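Local atomic coordinates of pheromome Binding Protein (Epiphyas postvittana, PDB entry 6VQ5), a protein that probably binds and carries pheromones or other small hydrophobic odorants in the moth. Residues Cys50-Val53 against Cys54-Lys58; Gly81-Ser84 against Glu85-Ala88; Leu94-Cys97 against Glu98-His101; Ile104-Gln107 against Cys108-Ala111. One frame throughout, in Å; residues are numbered along the deposited sequence.

Contact 1: Cys50-Val53 against Cys54-Lys58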
# COMPACT_ATOMS: atom_id res chain seq x y z
N CYS A 50 -0.16 -9.02 4.47
CA CYS A 50 1.16 -9.30 5.08
C CYS A 50 2.27 -8.83 4.11
O CYS A 50 3.25 -8.20 4.57
CB CYS A 50 1.28 -10.77 5.50
SG CYS A 50 0.04 -11.34 6.72
N ALA A 51 2.12 -9.05 2.81
CA ALA A 51 3.08 -8.58 1.78
C ALA A 51 3.23 -7.05 1.87
O ALA A 51 4.37 -6.55 1.74
CB ALA A 51 2.62 -9.02 0.41
N ILE A 52 2.13 -6.34 2.08
CA ILE A 52 2.09 -4.84 2.04
C ILE A 52 2.70 -4.29 3.33
O ILE A 52 3.40 -3.25 3.27
CB ILE A 52 0.65 -4.34 1.79
CG1 ILE A 52 0.17 -4.69 0.38
CG2 ILE A 52 0.56 -2.84 2.03
CD1 ILE A 52 -1.32 -4.69 0.21
N VAL A 53 2.46 -4.96 4.46
CA VAL A 53 3.14 -4.63 5.75
C VAL A 53 4.64 -4.80 5.54
O VAL A 53 5.37 -3.82 5.78
CB VAL A 53 2.61 -5.50 6.91
CG1 VAL A 53 3.46 -5.37 8.17
CG2 VAL A 53 1.16 -5.17 7.20
N CYS A 54 5.07 -5.97 5.08
CA CYS A 54 6.49 -6.32 4.82
C CYS A 54 7.14 -5.24 3.95
O CYS A 54 8.24 -4.77 4.30
CB CYS A 54 6.65 -7.68 4.16
SG CYS A 54 8.38 -8.03 3.76
N MET A 55 6.50 -4.88 2.84
CA MET A 55 7.06 -3.92 1.86
C MET A 55 7.10 -2.53 2.51
O MET A 55 8.12 -1.83 2.33
CB MET A 55 6.27 -3.88 0.55
CG MET A 55 6.39 -5.14 -0.30
SD MET A 55 5.21 -5.13 -1.69
CE MET A 55 5.83 -3.72 -2.61
N SER A 56 6.05 -2.17 3.24
CA SER A 56 5.89 -0.85 3.91
C SER A 56 7.03 -0.63 4.92
O SER A 56 7.69 0.43 4.86
CB SER A 56 4.51 -0.72 4.56
OG SER A 56 3.48 -0.69 3.58
N LYS A 57 7.31 -1.63 5.76
CA LYS A 57 8.44 -1.61 6.73
C LYS A 57 9.77 -1.39 6.01
O LYS A 57 10.53 -0.49 6.42
CB LYS A 57 8.46 -2.92 7.52
CG LYS A 57 7.46 -2.97 8.66
CD LYS A 57 7.21 -4.35 9.21
CE LYS A 57 6.43 -4.32 10.51
NZ LYS A 57 6.15 -5.68 11.01
N LYS A 58 10.05 -2.18 4.97
CA LYS A 58 11.31 -2.11 4.19
C LYS A 58 11.46 -0.76 3.50
O LYS A 58 12.61 -0.35 3.29
CB LYS A 58 11.38 -3.25 3.17
CG LYS A 58 11.64 -4.62 3.77
CD LYS A 58 11.68 -5.71 2.73
CE LYS A 58 12.00 -7.07 3.31
NZ LYS A 58 13.36 -7.12 3.86

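Contact 2: Gly81-Ser84 against Glu85-Ala88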
# COMPACT_ATOMS: atom_id res chain seq x y z
N GLY A 81 7.32 10.06 -9.07
CA GLY A 81 7.00 11.08 -10.08
C GLY A 81 5.82 11.98 -9.71
O GLY A 81 5.36 12.70 -10.61
N ALA A 82 5.36 11.95 -8.45
CA ALA A 82 4.35 12.90 -7.92
C ALA A 82 5.00 14.27 -7.70
O ALA A 82 6.07 14.33 -7.07
CB ALA A 82 3.78 12.36 -6.64
N ASP A 83 4.37 15.34 -8.19
CA ASP A 83 4.76 16.74 -7.86
C ASP A 83 4.43 17.00 -6.38
O ASP A 83 3.87 16.09 -5.73
CB ASP A 83 4.12 17.75 -8.81
CG ASP A 83 2.62 17.97 -8.66
OD1 ASP A 83 2.09 17.79 -7.53
OD2 ASP A 83 2.01 18.35 -9.67
N SER A 84 4.75 18.20 -5.89
CA SER A 84 4.54 18.66 -4.49
C SER A 84 3.06 18.55 -4.12
O SER A 84 2.76 17.92 -3.08
CB SER A 84 5.05 20.07 -4.32
OG SER A 84 4.49 20.93 -5.30
N GLU A 85 2.19 19.13 -4.94
CA GLU A 85 0.72 19.22 -4.73
C GLU A 85 0.12 17.81 -4.66
O GLU A 85 -0.59 17.52 -3.67
CB GLU A 85 0.04 20.02 -5.84
CG GLU A 85 0.41 21.50 -5.86
CD GLU A 85 1.59 21.90 -6.75
OE1 GLU A 85 2.10 21.04 -7.51
OE2 GLU A 85 1.99 23.09 -6.69
N VAL A 86 0.39 16.96 -5.65
CA VAL A 86 -0.25 15.61 -5.74
C VAL A 86 0.24 14.74 -4.57
O VAL A 86 -0.62 14.08 -3.95
CB VAL A 86 -0.06 14.92 -7.10
CG1 VAL A 86 1.39 14.68 -7.44
CG2 VAL A 86 -0.82 13.61 -7.17
N ALA A 87 1.54 14.75 -4.27
CA ALA A 87 2.15 13.99 -3.15
C ALA A 87 1.40 14.27 -1.84
O ALA A 87 1.07 13.31 -1.12
CB ALA A 87 3.61 14.34 -3.01
N ALA A 88 1.13 15.55 -1.56
CA ALA A 88 0.38 16.01 -0.37
C ALA A 88 -1.05 15.44 -0.39
O ALA A 88 -1.50 15.00 0.68
CB ALA A 88 0.37 17.52 -0.32

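Contact 3: Leu94-Cys97 against Glu98-His101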
# COMPACT_ATOMS: atom_id res chain seq x y z
N LEU A 94 -4.23 8.83 2.25
CA LEU A 94 -3.69 7.64 2.96
C LEU A 94 -3.95 7.79 4.46
O LEU A 94 -4.33 6.79 5.09
CB LEU A 94 -2.19 7.50 2.66
CG LEU A 94 -1.48 6.33 3.35
CD1 LEU A 94 -2.06 5.00 2.91
CD2 LEU A 94 0.02 6.38 3.09
N HIS A 95 -3.76 9.00 5.01
CA HIS A 95 -3.97 9.28 6.45
C HIS A 95 -5.43 9.04 6.81
O HIS A 95 -5.69 8.46 7.87
CB HIS A 95 -3.51 10.70 6.82
CG HIS A 95 -3.59 10.98 8.29
ND1 HIS A 95 -3.08 10.11 9.24
CD2 HIS A 95 -4.14 12.01 8.98
CE1 HIS A 95 -3.31 10.59 10.45
NE2 HIS A 95 -3.96 11.75 10.31
N GLU A 96 -6.37 9.48 5.96
CA GLU A 96 -7.82 9.41 6.27
C GLU A 96 -8.25 7.94 6.29
O GLU A 96 -8.99 7.55 7.20
CB GLU A 96 -8.63 10.30 5.34
CG GLU A 96 -8.89 11.68 5.93
CD GLU A 96 -9.51 11.70 7.33
OE1 GLU A 96 -10.10 10.66 7.73
OE2 GLU A 96 -9.42 12.74 8.02
N CYS A 97 -7.75 7.15 5.33
CA CYS A 97 -7.92 5.68 5.26
C CYS A 97 -7.39 5.03 6.55
O CYS A 97 -8.10 4.17 7.12
CB CYS A 97 -7.18 5.13 4.06
SG CYS A 97 -7.98 5.53 2.48
N GLU A 98 -6.18 5.41 6.96
CA GLU A 98 -5.50 4.94 8.20
C GLU A 98 -6.38 5.22 9.43
O GLU A 98 -6.56 4.30 10.24
CB GLU A 98 -4.12 5.58 8.33
CG GLU A 98 -3.32 5.04 9.49
CD GLU A 98 -2.03 5.79 9.79
OE1 GLU A 98 -1.96 7.01 9.53
OE2 GLU A 98 -1.10 5.13 10.27
N LYS A 99 -6.92 6.44 9.55
CA LYS A 99 -7.88 6.79 10.64
C LYS A 99 -9.12 5.88 10.56
O LYS A 99 -9.48 5.27 11.59
CB LYS A 99 -8.27 8.26 10.59
CG LYS A 99 -7.30 9.23 11.24
CD LYS A 99 -7.58 10.68 10.90
CE LYS A 99 -9.04 11.06 11.09
NZ LYS A 99 -9.20 12.51 11.34
N THR A 100 -9.74 5.79 9.38
CA THR A 100 -11.01 5.05 9.18
C THR A 100 -10.86 3.62 9.68
O THR A 100 -11.80 3.14 10.35
CB THR A 100 -11.44 5.09 7.71
OG1 THR A 100 -11.55 6.48 7.38
CG2 THR A 100 -12.75 4.38 7.42
N HIS A 101 -9.74 2.96 9.36
CA HIS A 101 -9.51 1.52 9.67
C HIS A 101 -8.49 1.35 10.80
O HIS A 101 -7.94 0.24 10.92
CB HIS A 101 -9.06 0.77 8.41
CG HIS A 101 -9.94 0.99 7.23
ND1 HIS A 101 -11.30 0.72 7.26
CD2 HIS A 101 -9.67 1.47 6.00
CE1 HIS A 101 -11.82 1.00 6.08
NE2 HIS A 101 -10.84 1.46 5.29

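Contact 4: Ile104-Gln107 against Cys108-Ala111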
# COMPACT_ATOMS: atom_id res chain seq x y z
N ILE A 104 -8.55 -1.85 13.31
CA ILE A 104 -8.44 -3.28 12.87
C ILE A 104 -7.30 -3.94 13.65
O ILE A 104 -6.15 -3.47 13.56
CB ILE A 104 -8.26 -3.42 11.34
CG1 ILE A 104 -9.42 -2.76 10.59
CG2 ILE A 104 -8.10 -4.88 10.96
CD1 ILE A 104 -9.56 -3.20 9.14
N GLU A 105 -7.65 -4.99 14.41
CA GLU A 105 -6.72 -5.82 15.23
C GLU A 105 -5.55 -6.30 14.36
O GLU A 105 -4.42 -5.80 14.53
CB GLU A 105 -7.48 -6.99 15.86
CG GLU A 105 -8.23 -7.91 14.88
CD GLU A 105 -9.20 -8.94 15.47
OE1 GLU A 105 -9.52 -8.87 16.70
OE2 GLU A 105 -9.64 -9.82 14.68
N ASP A 106 -5.85 -7.18 13.41
CA ASP A 106 -4.87 -7.91 12.57
C ASP A 106 -4.18 -6.89 11.67
O ASP A 106 -4.86 -6.30 10.82
CB ASP A 106 -5.62 -9.00 11.80
CG ASP A 106 -4.79 -9.70 10.76
OD1 ASP A 106 -3.75 -9.15 10.36
OD2 ASP A 106 -5.20 -10.80 10.36
N GLN A 107 -2.87 -6.68 11.84
CA GLN A 107 -2.12 -5.61 11.14
C GLN A 107 -1.97 -5.95 9.65
O GLN A 107 -1.75 -5.02 8.87
CB GLN A 107 -0.75 -5.37 11.77
CG GLN A 107 -0.80 -4.69 13.14
CD GLN A 107 0.59 -4.60 13.73
OE1 GLN A 107 1.59 -4.62 13.00
NE2 GLN A 107 0.68 -4.51 15.05
N CYS A 108 -2.08 -7.24 9.29
CA CYS A 108 -2.11 -7.73 7.89
C CYS A 108 -3.43 -7.29 7.22
O CYS A 108 -3.38 -6.69 6.12
CB CYS A 108 -1.93 -9.24 7.81
SG CYS A 108 -0.22 -9.80 8.08
N MET A 109 -4.57 -7.54 7.87
CA MET A 109 -5.92 -7.14 7.38
C MET A 109 -6.02 -5.62 7.37
O MET A 109 -6.53 -5.08 6.37
CB MET A 109 -7.03 -7.75 8.23
CG MET A 109 -7.18 -9.27 8.02
SD MET A 109 -7.59 -9.75 6.28
CE MET A 109 -9.15 -8.90 6.09
N LYS A 110 -5.48 -4.96 8.40
CA LYS A 110 -5.46 -3.47 8.51
C LYS A 110 -4.78 -2.88 7.27
O LYS A 110 -5.31 -1.89 6.71
CB LYS A 110 -4.74 -3.02 9.77
CG LYS A 110 -4.86 -1.53 10.05
CD LYS A 110 -4.37 -1.07 11.41
CE LYS A 110 -3.15 -0.18 11.32
NZ LYS A 110 -2.98 0.63 12.54
N ALA A 111 -3.65 -3.46 6.83
CA ALA A 111 -2.85 -2.96 5.69
C ALA A 111 -3.61 -3.20 4.38
O ALA A 111 -3.60 -2.32 3.49
CB ALA A 111 -1.49 -3.61 5.68

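Contact 1: Cys50-Val53 against Cys54-Lys58
Ser56 and Ile52 meet one turn apart on helix 46-58, where a single carbonyl serves two donors. Ile52 O accepts the backbone N of Ser56 at 2.9 Å and, from the opposite face of its carbonyl plane, Ser56 OG at 2.6 Å. The torsion responsible is chi1 of -67°, which sets OG beside its own backbone N and turns it back along the helix toward the preceding turn. Ser56 OG is the donor, so its polar end is satisfied by the main chain. An alanine at Ser56 would remove the second donor and is likely to leave Ile52 O with the ordinary helical bond alone.

The other carbonyls of Cys50-Val53 each take the amide four residues on. Cys54 N reaches Cys50 O almost straight, at 2.9 Å and an N-H...O angle of 172°, and Met55 N bonds to Ala51 O. Lys57 N donates to Val53 O at 2.9 Å. The side chains of Val53 and Lys57 run side by side in the same direction, and the methylenes of the extended lysine lie along the valine, with Lys57 CE 3.9 Å from Val53 CG1. Lys58 N continues the pattern by donating to Cys54 O, and Lys58 NZ is satisfied by salt bridges to Glu18 and Glu22. On another side of the helix Met55 bends at chi3 and packs on Val15 and Phe12.

Cys54 is tied to Cys19 and Cys50 to Cys108, both by disulfides. A regular helical turn carrying two cysteines four residues apart, each bonded to a different helix, is characteristic of the disulfide-linked, all-helical PBP/GOBP fold.

Contact 2: Gly81-Ser84 against Glu85-Ala88
Val86 N points at the carboxylate of Asp83, and this bond is the heart of the contact. The donor meets Asp83 OD1 at 2.7 Å with an N-H...O angle of 176°, nearly in line with the C-O bond of the carboxylate: Asp83 is the N-cap of helix 84-100. Its chi1 of 71° places CG between the backbone N and the carbonyl carbon, which brings OD1 in front of the Val86 amide. The main chain of the same residue takes up the next amide, since Ala87 N donates to Asp83 O at 3.1 Å, and Ala88 N follows with Ser84 O.

Around the cap lies a thin apolar layer. Ala82 CB rests on Val86 CG1, while the valine crosses the aspartate at about a right angle. Ala82 CB also lies 4.1 Å from Ala87 CB. Farther out, Glu85 bends at chi2 and brings its carboxylate beside the cap, with Glu85 OE1 3.3 Å from Asp83 OD1 and the two planes 88° apart; Ser84 OG gives Glu85 OE1 a weak bond.

Just before the cap in the chain, Gly81, with positive phi, closes helix 70-79 in a Schellman motif, and Ala82 and Ala87 both pack on Ala77 of that helix. The chain thus stops one helix and starts the next within a few residues. The amino end of the helix would be expected to stabilise both carboxylates, and may partly offset the repulsion between them.

Contact 3: Leu94-Cys97 against Glu98-His101
Glu96 O is gripped by two donors of Thr100, the backbone N at 2.9 Å and OG1 at 2.8 Å, which arrive from opposite faces of the carbonyl plane. With OG1 anti to the carbonyl carbon (chi1 -58°), the hydroxyl faces Glu96 O from above its plane. One residue later His101 N donates to Cys97 O at 3.0 Å, as the chain leaves helical geometry.

On the outer side of the helix, Lys99 links two neighbours. Its NZ makes a weak salt bridge of 3.3 Å with Glu96 OE2, while its CD lies 4.2 Å from the centroid of the His95 ring in an off-centre CH-pi contact. At the edge of that ring, in its plane, ND1 gives a weak bond to Glu98 OE1, the carboxylate being turned 78° from the ring. The other oxygen, Glu98 OE2, accepts from Ile68 N, and Cys97 anchors the helix to Cys117 by a disulfide.

The strong bonds within this turn are thus those to backbone oxygens; the Glu96-Lys99 and His95-Glu98 links are long and weak, and the buried Glu98 carboxylate has its stronger partner in the backbone of the loop at Ile68, far away in sequence.

Contact 4: Ile104-Gln107 against Cys108-Ala111
Cys108 N and Asp106 OD1 lie 2.8 Å apart, but the N-H...O angle of 125° makes this a weak bond.

Met109 supplies the second capping donor: its N reaches Asp106 OD1 at 3.1 Å and a straighter 161°, coming from above the carboxylate plane. The carboxylate can serve both amides because chi1 of 172° puts CG anti to the backbone N and carries OD1 to the amides of the first turn; Asp106 is the N-cap residue. Met109 CG then lies against the other oxygen, Asp106 OD2, and the thioether chain folds at chi2 and chi3. Asp106 OD2 has a stronger partner in Arg46, with which it forms a salt bridge. Replacing Asp106 by an alanine is likely to leave Arg46 without its charged mate and the amides of Cys108 and Met109 uncapped.

Lys110 follows with a main-chain helical bond, Lys110 N to Asp106 O at 2.8 Å. Its aliphatic part meets Ile104, whose CB lies 3.9 Å from Lys110 CB, and Ile104 CG2 also touches Met109 CB, so the isoleucine covers the first turn from the loop side. Ala111 N donates to Gln107 O at 3.2 Å, from above the carbonyl plane.

Asp106 caps helix 107-121, just after the loop that leaves helix 84-100. Helix 46-58 lies alongside, covalently linked through the disulfide of Cys108: its Arg46 touches both Cys108 and Met109, and its Val53 packs on Ala111.

How the contacts relate
Contact 1 lies nearest the middle of the chain, its centre about 8 Å from the chain's centre, whereas contact 4 is a surface contact and contact 2 lies farthest out, at about 17 Å. Contacts 2 and 3 occupy the start and the end of helix 84-100; contact 4 opens the next helix. The two helix starts here are each capped by an aspartate, in contact 4 backed by an arginine from another helix; contact 1, within a helix, and contact 3, at a helix end, instead fold a hydroxyl back onto a carbonyl. Contacts 1 and 4 touch directly, covalently and by apolar packing, while contact 3 reaches contact 4 through His101 O against Lys110 CG.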